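Local coordinates for protein (S)-imine reductase (Streptomyces sp. GF3546, PDB 4OQY) that reduces imines to amines with S selectivity, probably using NADPH as hydride donor, and can carry out reductive amination of ketones, at residues T7-G12 against I63-T68; Q16-T21 against P124-P129; I89-S94 against A112-G117. All coordinates share one frame; numbering follows the deposited sequence.

Overall arrangement
From the N terminus, strand 6-9 leads through a short turn into helix 13-24, so the first segments of contacts 1 and 2 are neighbours in the chain. Contact 1 closes a loop of 50 residues when strand 62-65 pairs beside strand 6-9. Contact 3 follows in series and closes a short loop that holds helix 97-109. Contact 2 closes last, bringing the 124-129 loop back to helix 13-24. It crosses contact 1 and encloses contact 3. Contacts 1 and 3 share one sheet, where strands 62-65 and 88-91 are adjacent. Met18 of contact 2 packs on Val64 of contact 1 and Leu92 of contact 3, tying the helix to the sheet and to the loop after strand 88-91.

Contact 1 of 3, residues T7-G12 against I63-T68; sequences TVIGLG and IVLSLT
Ile9 holds CG1 anti to its carbonyl carbon (chi1 -68°) and extends CD1 beyond it, which sets that methyl 3.9 Å from Ile63 CG2. Ile63 starts out alike but bends at CG1 (chi2 -61°), and its CD1 lies 3.7 Å from Thr7 CB. Leu65 runs beside Ile9, pointing the same way, with CD2 4.0 Å from Ile9 CB. Thr7, Ile9, Ile63 and Leu65 thus share one face of the sheet. Val8 and Val64 lie on the other, where helix 13-24 covers Val8. The backbones are parallel strands. Val64 N gives a nearly straight bond to Thr7 O, Ile9 N binds Val64 O, and Ser66 N reaches Ile9 O at 3.1 Å. This is the start of a Rossmann fold. Strand 6-9 leads into a glycine-rich turn that fits the GxGxxG pattern, and Leu11, Gly12, Leu67 and Thr68 bind NADPH in this protein. Gly10 lies against the second strand end: its CA is 3.5 Å from Ser66 O and 3.8 Å from Leu67 CD2. This leaves no room for a side chain between them. Gly12, the N-cap of helix 13-24, is joined to Ser66 through a water. The water accepts from Gly12 N at 2.9 Å and donates to Ser66 O. Gly10 O is buried without a polar partner in the model.

Contact 2 of 3, residues Q16-T21 against P124-P129; sequences QAMVNT and PLIGKP
Ile126 lays its CB and CG1 against the methyl of Ala17, with the two CB atoms 4.0 Å apart. Its CG2 branch, anti to the backbone N, enters the helix surface between Ala17 and Thr21. There Ile126 CG2 is 3.8 Å from Ala17 O and 3.5 Å from Thr21 OG1. The side chains of Thr21 and Ile126 cross at about a right angle. Met18 adds a looser contact beside them, with CG 4.4 Å from Ile126 CG2. Thr21 places CG2 anti to its backbone N, and that methyl reaches Gly127 CA at 3.7 Å. Gly127 has a positive phi (82°) and brings its bare backbone close to the helix, beside Thr21 OG1.

Leu125 to Lys128 form a type II beta turn, closed by Lys128 N bonding to Leu125 O at 3.0 Å. Ile126 and Gly127 are the two central residues of that turn. Lys128 NZ makes a weak bond back to Pro124 O. Val119 and Thr153 also touch Ile126. The contact joins the loop between strands 113-119 and 132-136 to the helix that follows the glycine-rich turn.

No hydrogen bond or salt bridge links the two segments. The contact rests on one branched aliphatic side chain and a few methyl contacts, so shape rather than polar pairing fits the turn to the helix.

Contact 3 of 3, residues I89-S94 against A112-G117; sequences IANLSS and AKHLTG
Strand 88-91, helix 97-109 and strand 113-119 form a beta-alpha-beta unit, and this contact is the parallel pairing of its two strands. Four backbone bonds join them. Ile89 N binds Lys113 O, and Leu115 N binds Ile89 O. Asn91 N binds Leu115 O with a bent N-H angle of 142°. The last, Gly117 N to Asn91 O, has its donor well above the carbonyl plane.

Ile89, Asn91, His114 and Thr116 share one face. His114 CG is anti to its backbone N (chi1 -178°), which carries the ring toward Asn91. His114 NE2 comes 3.5 Å from Asn91 CB, and the ring and amide planes stand 80° apart. Ala103 and Ala104 of helix 97-109 touch the His114 side chain. Near the start of the pairing, Ile89 CD1 meets Ala112 CB at 4.0 Å. Ala90 and Leu115 face the other way, toward helix 139-149. Just past strand 88-91, Leu92 CD2 lies 3.6 Å from Gly117 CA, filling the place beside the glycine.

Asn91 OD1 is gripped twice, by Ser93 N at 3.1 Å and by Ser93 OG at 3.0 Å, which lies in the carbonyl plane. The bond from Ser93 N makes an Asx turn. Ser93 OG also accepts from Leu67 N, linking the ends of strands 62-65 and 88-91. Ser94 binds NADPH, and its OG bonds to His243 of the second subunit. Parallel strands that end in a cofactor-binding loop are typical of a Rossmann domain.

Contact 1 of 3, residues T7-G12 against I63-T68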
loop_
_atom_site.group_PDB
_atom_site.type_symbol
_atom_site.label_atom_id
_atom_site.label_comp_id
_atom_site.label_asym_id
_atom_site.label_seq_id
_atom_site.Cartn_x
_atom_site.Cartn_y
_atom_site.Cartn_z
ATOM N N THR B 7 -29.106 15.562 16.167
ATOM C CA THR B 7 -29.325 16.171 14.878
ATOM C C THR B 7 -28.200 15.724 13.957
ATOM O O THR B 7 -27.035 15.651 14.378
ATOM C CB THR B 7 -29.363 17.713 14.998
ATOM O OG1 THR B 7 -30.569 18.105 15.664
ATOM C CG2 THR B 7 -29.304 18.384 13.635
ATOM N N VAL B 8 -28.553 15.409 12.716
ATOM C CA VAL B 8 -27.595 15.123 11.678
ATOM C C VAL B 8 -27.843 16.113 10.525
ATOM O O VAL B 8 -28.940 16.181 9.960
ATOM C CB VAL B 8 -27.676 13.663 11.172
ATOM C CG1 VAL B 8 -26.670 13.421 10.044
ATOM C CG2 VAL B 8 -27.430 12.677 12.318
ATOM N N ILE B 9 -26.802 16.857 10.187
ATOM C CA ILE B 9 -26.805 17.784 9.042
ATOM C C ILE B 9 -25.891 17.240 7.934
ATOM O O ILE B 9 -24.709 16.969 8.176
ATOM C CB ILE B 9 -26.330 19.178 9.500
ATOM C CG1 ILE B 9 -27.381 19.807 10.429
ATOM C CG2 ILE B 9 -26.052 20.111 8.313
ATOM C CD1 ILE B 9 -26.905 21.111 11.062
ATOM N N GLY B 10 -26.410 17.116 6.710
ATOM C CA GLY B 10 -25.651 16.478 5.633
ATOM C C GLY B 10 -26.176 15.055 5.454
ATOM O O GLY B 10 -25.921 14.195 6.286
ATOM N N LEU B 11 -26.892 14.837 4.358
ATOM C CA LEU B 11 -27.520 13.572 4.056
ATOM C C LEU B 11 -27.046 13.005 2.729
ATOM O O LEU B 11 -27.833 12.402 1.980
ATOM C CB LEU B 11 -29.032 13.741 4.026
ATOM C CG LEU B 11 -29.654 14.301 5.294
ATOM C CD1 LEU B 11 -31.155 14.481 5.110
ATOM C CD2 LEU B 11 -29.360 13.403 6.485
ATOM N N GLY B 12 -25.760 13.171 2.450
ATOM C CA GLY B 12 -25.089 12.305 1.503
ATOM C C GLY B 12 -25.033 10.879 2.044
ATOM O O GLY B 12 -25.613 10.558 3.090
ATOM N N ILE B 63 -25.007 17.963 17.628
ATOM C CA ILE B 63 -25.138 18.218 16.212
ATOM C C ILE B 63 -24.001 17.510 15.493
ATOM O O ILE B 63 -22.836 17.886 15.622
ATOM C CB ILE B 63 -25.009 19.737 15.913
ATOM C CG1 ILE B 63 -25.916 20.555 16.852
ATOM C CG2 ILE B 63 -25.283 20.018 14.448
ATOM C CD1 ILE B 63 -27.407 20.278 16.769
ATOM N N VAL B 64 -24.354 16.505 14.714
ATOM C CA VAL B 64 -23.409 15.739 13.928
ATOM C C VAL B 64 -23.412 16.238 12.504
ATOM O O VAL B 64 -24.461 16.271 11.836
ATOM C CB VAL B 64 -23.819 14.256 13.875
ATOM C CG1 VAL B 64 -22.868 13.470 12.975
ATOM C CG2 VAL B 64 -23.839 13.690 15.283
ATOM N N LEU B 65 -22.232 16.599 12.029
ATOM C CA LEU B 65 -22.064 17.109 10.682
ATOM C C LEU B 65 -21.346 16.080 9.848
ATOM O O LEU B 65 -20.274 15.583 10.219
ATOM C CB LEU B 65 -21.216 18.391 10.668
ATOM C CG LEU B 65 -21.580 19.560 11.585
ATOM C CD1 LEU B 65 -20.568 20.668 11.368
ATOM C CD2 LEU B 65 -22.984 20.100 11.387
ATOM N N SER B 66 -21.949 15.771 8.712
ATOM C CA SER B 66 -21.357 14.876 7.741
ATOM C C SER B 66 -21.383 15.565 6.393
ATOM O O SER B 66 -22.297 15.346 5.592
ATOM C CB SER B 66 -22.161 13.585 7.670
ATOM O OG SER B 66 -21.447 12.649 6.906
ATOM N N LEU B 67 -20.400 16.427 6.165
ATOM C CA LEU B 67 -20.356 17.278 4.970
ATOM C C LEU B 67 -19.046 17.070 4.229
ATOM O O LEU B 67 -18.134 16.438 4.736
ATOM C CB LEU B 67 -20.543 18.740 5.364
ATOM C CG LEU B 67 -21.919 19.031 5.987
ATOM C CD1 LEU B 67 -21.928 20.312 6.795
ATOM C CD2 LEU B 67 -23.020 19.066 4.935
ATOM N N THR B 68 -18.951 17.584 3.010
ATOM C CA THR B 68 -17.804 17.253 2.167
ATOM C C THR B 68 -16.475 17.805 2.705
ATOM O O THR B 68 -15.439 17.150 2.604
ATOM C CB THR B 68 -18.017 17.706 0.707
ATOM O OG1 THR B 68 -19.322 17.319 0.281
ATOM C CG2 THR B 68 -17.016 17.031 -0.212
HETATM O O HOH W 1 -23.631 14.932 3.444
#

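Contact 2 of 3, residues Q16-T21 against P124-P129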
loop_
_atom_site.group_PDB
_atom_site.type_symbol
_atom_site.label_atom_id
_atom_site.label_comp_id
_atom_site.label_asym_id
_atom_site.label_seq_id
_atom_site.Cartn_x
_atom_site.Cartn_y
_atom_site.Cartn_z
ATOM N N GLN B 16 -26.731 9.581 5.564
ATOM C CA GLN B 16 -27.844 8.614 5.467
ATOM C C GLN B 16 -27.599 7.429 6.385
ATOM O O GLN B 16 -28.467 7.078 7.158
ATOM C CB GLN B 16 -28.022 8.043 4.053
ATOM C CG GLN B 16 -28.350 9.012 2.934
ATOM C CD GLN B 16 -29.820 9.276 2.705
ATOM O OE1 GLN B 16 -30.702 8.465 3.040
ATOM N NE2 GLN B 16 -30.096 10.421 2.100
ATOM N N ALA B 17 -26.409 6.835 6.280
ATOM C CA ALA B 17 -26.011 5.678 7.084
ATOM C C ALA B 17 -26.070 5.974 8.580
ATOM O O ALA B 17 -26.494 5.143 9.392
ATOM C CB ALA B 17 -24.603 5.235 6.688
ATOM N N MET B 18 -25.624 7.169 8.950
ATOM C CA MET B 18 -25.606 7.550 10.356
ATOM C C MET B 18 -27.021 7.679 10.910
ATOM O O MET B 18 -27.320 7.199 12.009
ATOM C CB MET B 18 -24.834 8.872 10.544
ATOM C CG MET B 18 -23.349 8.718 10.301
ATOM S SD MET B 18 -22.450 10.293 10.352
ATOM C CE MET B 18 -20.841 9.667 9.946
ATOM N N VAL B 19 -27.884 8.345 10.149
ATOM C CA VAL B 19 -29.268 8.524 10.579
ATOM C C VAL B 19 -29.913 7.136 10.735
ATOM O O VAL B 19 -30.508 6.862 11.768
ATOM C CB VAL B 19 -30.080 9.434 9.619
ATOM C CG1 VAL B 19 -31.543 9.456 10.028
ATOM C CG2 VAL B 19 -29.522 10.863 9.607
ATOM N N ASN B 20 -29.755 6.276 9.729
ATOM C CA ASN B 20 -30.374 4.929 9.756
ATOM C C ASN B 20 -29.911 4.149 10.956
ATOM O O ASN B 20 -30.697 3.498 11.625
ATOM C CB ASN B 20 -30.053 4.140 8.484
ATOM C CG ASN B 20 -30.917 4.556 7.299
ATOM O OD1 ASN B 20 -30.407 4.856 6.217
ATOM N ND2 ASN B 20 -32.230 4.549 7.491
ATOM N N THR B 21 -28.621 4.251 11.232
ATOM C CA THR B 21 -28.037 3.578 12.372
ATOM C C THR B 21 -28.568 4.124 13.708
ATOM O O THR B 21 -28.875 3.342 14.638
ATOM C CB THR B 21 -26.511 3.647 12.309
ATOM O OG1 THR B 21 -26.073 2.906 11.164
ATOM C CG2 THR B 21 -25.900 3.054 13.558
ATOM N N PRO B 124 -21.386 1.864 4.309
ATOM C CA PRO B 124 -22.023 0.592 4.685
ATOM C C PRO B 124 -21.485 -0.053 5.962
ATOM O O PRO B 124 -22.098 -1.002 6.443
ATOM C CB PRO B 124 -21.785 -0.327 3.474
ATOM C CG PRO B 124 -20.831 0.367 2.579
ATOM C CD PRO B 124 -20.818 1.823 2.949
ATOM N N LEU B 125 -20.369 0.443 6.513
ATOM C CA LEU B 125 -19.821 -0.121 7.751
ATOM C C LEU B 125 -20.200 0.643 9.009
ATOM O O LEU B 125 -19.907 0.188 10.127
ATOM C CB LEU B 125 -18.299 -0.297 7.665
ATOM C CG LEU B 125 -17.795 -1.311 6.627
ATOM C CD1 LEU B 125 -16.319 -1.569 6.862
ATOM C CD2 LEU B 125 -18.559 -2.628 6.671
ATOM N N ILE B 126 -20.911 1.750 8.841
ATOM C CA ILE B 126 -21.456 2.474 9.981
ATOM C C ILE B 126 -22.396 1.518 10.704
ATOM O O ILE B 126 -23.164 0.816 10.068
ATOM C CB ILE B 126 -22.214 3.727 9.530
ATOM C CG1 ILE B 126 -21.235 4.739 8.925
ATOM C CG2 ILE B 126 -22.976 4.371 10.682
ATOM C CD1 ILE B 126 -20.201 5.273 9.897
ATOM N N GLY B 127 -22.329 1.484 12.029
ATOM C CA GLY B 127 -23.192 0.591 12.805
ATOM C C GLY B 127 -22.700 -0.843 12.908
ATOM O O GLY B 127 -23.371 -1.677 13.502
ATOM N N LYS B 128 -21.552 -1.149 12.302
ATOM C CA LYS B 128 -20.969 -2.473 12.423
ATOM C C LYS B 128 -19.881 -2.492 13.483
ATOM O O LYS B 128 -19.186 -1.475 13.695
ATOM C CB LYS B 128 -20.450 -3.008 11.083
ATOM C CG LYS B 128 -21.482 -3.010 9.963
ATOM C CD LYS B 128 -22.814 -3.599 10.393
ATOM C CE LYS B 128 -23.684 -4.006 9.209
ATOM N NZ LYS B 128 -23.942 -2.861 8.292
ATOM N N PRO B 129 -19.719 -3.653 14.148
ATOM C CA PRO B 129 -18.868 -3.796 15.335
ATOM C C PRO B 129 -17.406 -3.422 15.149
ATOM O O PRO B 129 -16.807 -2.845 16.051
ATOM C CB PRO B 129 -18.967 -5.290 15.661
ATOM C CG PRO B 129 -20.263 -5.730 15.071
ATOM C CD PRO B 129 -20.366 -4.935 13.802
#

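Contact 3 of 3, residues I89-S94 against A112-G117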
loop_
_atom_site.group_PDB
_atom_site.type_symbol
_atom_site.label_atom_id
_atom_site.label_comp_id
_atom_site.label_asym_id
_atom_site.label_seq_id
_atom_site.Cartn_x
_atom_site.Cartn_y
_atom_site.Cartn_z
ATOM N N ILE B 89 -20.801 20.416 18.543
ATOM C CA ILE B 89 -20.669 20.031 17.157
ATOM C C ILE B 89 -19.702 18.866 17.031
ATOM O O ILE B 89 -18.518 19.001 17.321
ATOM C CB ILE B 89 -20.145 21.204 16.338
ATOM C CG1 ILE B 89 -21.106 22.377 16.476
ATOM C CG2 ILE B 89 -20.006 20.801 14.878
ATOM C CD1 ILE B 89 -20.511 23.681 16.023
ATOM N N ALA B 90 -20.218 17.720 16.623
ATOM C CA ALA B 90 -19.399 16.561 16.305
ATOM C C ALA B 90 -19.179 16.613 14.802
ATOM O O ALA B 90 -20.012 16.159 14.019
ATOM C CB ALA B 90 -20.110 15.286 16.729
ATOM N N ASN B 91 -18.095 17.287 14.414
ATOM C CA ASN B 91 -17.774 17.514 13.018
ATOM C C ASN B 91 -17.021 16.326 12.414
ATOM O O ASN B 91 -15.830 16.158 12.660
ATOM C CB ASN B 91 -16.943 18.775 12.904
ATOM C CG ASN B 91 -16.774 19.215 11.480
ATOM O OD1 ASN B 91 -17.119 18.492 10.554
ATOM N ND2 ASN B 91 -16.267 20.416 11.297
ATOM N N LEU B 92 -17.750 15.491 11.658
ATOM C CA LEU B 92 -17.212 14.277 11.052
ATOM C C LEU B 92 -16.872 14.496 9.582
ATOM O O LEU B 92 -16.680 13.535 8.840
ATOM C CB LEU B 92 -18.207 13.097 11.216
ATOM C CG LEU B 92 -18.767 12.741 12.610
ATOM C CD1 LEU B 92 -19.237 11.295 12.669
ATOM C CD2 LEU B 92 -17.846 13.016 13.771
ATOM N N SER B 93 -16.754 15.760 9.171
ATOM C CA SER B 93 -16.342 16.112 7.817
ATOM C C SER B 93 -14.794 16.050 7.691
ATOM O O SER B 93 -14.116 16.569 8.565
ATOM C CB SER B 93 -16.809 17.550 7.480
ATOM O OG SER B 93 -18.173 17.824 7.806
ATOM N N SER B 94 -14.242 15.482 6.610
ATOM C CA SER B 94 -12.763 15.456 6.345
ATOM C C SER B 94 -12.182 16.821 6.076
ATOM O O SER B 94 -12.693 17.538 5.236
ATOM C CB SER B 94 -12.404 14.581 5.104
ATOM O OG SER B 94 -11.093 14.913 4.530
ATOM N N ALA B 112 -20.218 27.337 21.230
ATOM C CA ALA B 112 -20.369 25.900 20.969
ATOM C C ALA B 112 -19.036 25.209 21.221
ATOM O O ALA B 112 -17.980 25.846 21.146
ATOM C CB ALA B 112 -20.816 25.658 19.535
ATOM N N LYS B 113 -19.113 23.924 21.537
ATOM C CA LYS B 113 -17.967 23.024 21.682
ATOM C C LYS B 113 -17.803 22.236 20.400
ATOM O O LYS B 113 -18.786 21.953 19.721
ATOM C CB LYS B 113 -18.234 22.020 22.800
ATOM C CG LYS B 113 -18.666 22.632 24.117
ATOM C CD LYS B 113 -17.509 23.373 24.733
ATOM C CE LYS B 113 -17.868 23.900 26.098
ATOM N NZ LYS B 113 -16.651 24.552 26.644
ATOM N N HIS B 114 -16.583 21.836 20.088
ATOM C CA HIS B 114 -16.304 21.169 18.831
ATOM C C HIS B 114 -15.553 19.895 19.090
ATOM O O HIS B 114 -14.514 19.917 19.741
ATOM C CB HIS B 114 -15.455 22.066 17.995
ATOM C CG HIS B 114 -15.119 21.537 16.646
ATOM N ND1 HIS B 114 -13.994 20.783 16.397
ATOM C CD2 HIS B 114 -15.699 21.750 15.445
ATOM C CE1 HIS B 114 -13.919 20.522 15.105
ATOM N NE2 HIS B 114 -14.940 21.103 14.507
ATOM N N LEU B 115 -16.100 18.793 18.587
ATOM C CA LEU B 115 -15.429 17.490 18.555
ATOM C C LEU B 115 -15.088 17.156 17.122
ATOM O O LEU B 115 -15.956 17.148 16.240
ATOM C CB LEU B 115 -16.316 16.358 19.114
ATOM C CG LEU B 115 -16.673 16.379 20.607
ATOM C CD1 LEU B 115 -17.646 15.256 20.940
ATOM C CD2 LEU B 115 -15.446 16.297 21.508
ATOM N N THR B 116 -13.824 16.859 16.903
ATOM C CA THR B 116 -13.352 16.431 15.606
ATOM C C THR B 116 -13.482 14.908 15.512
ATOM O O THR B 116 -12.962 14.166 16.364
ATOM C CB THR B 116 -11.884 16.831 15.391
ATOM O OG1 THR B 116 -11.712 18.224 15.690
ATOM C CG2 THR B 116 -11.465 16.580 13.947
ATOM N N GLY B 117 -14.159 14.459 14.460
ATOM C CA GLY B 117 -14.305 13.032 14.173
ATOM C C GLY B 117 -13.664 12.676 12.847
ATOM O O GLY B 117 -13.907 13.343 11.848
#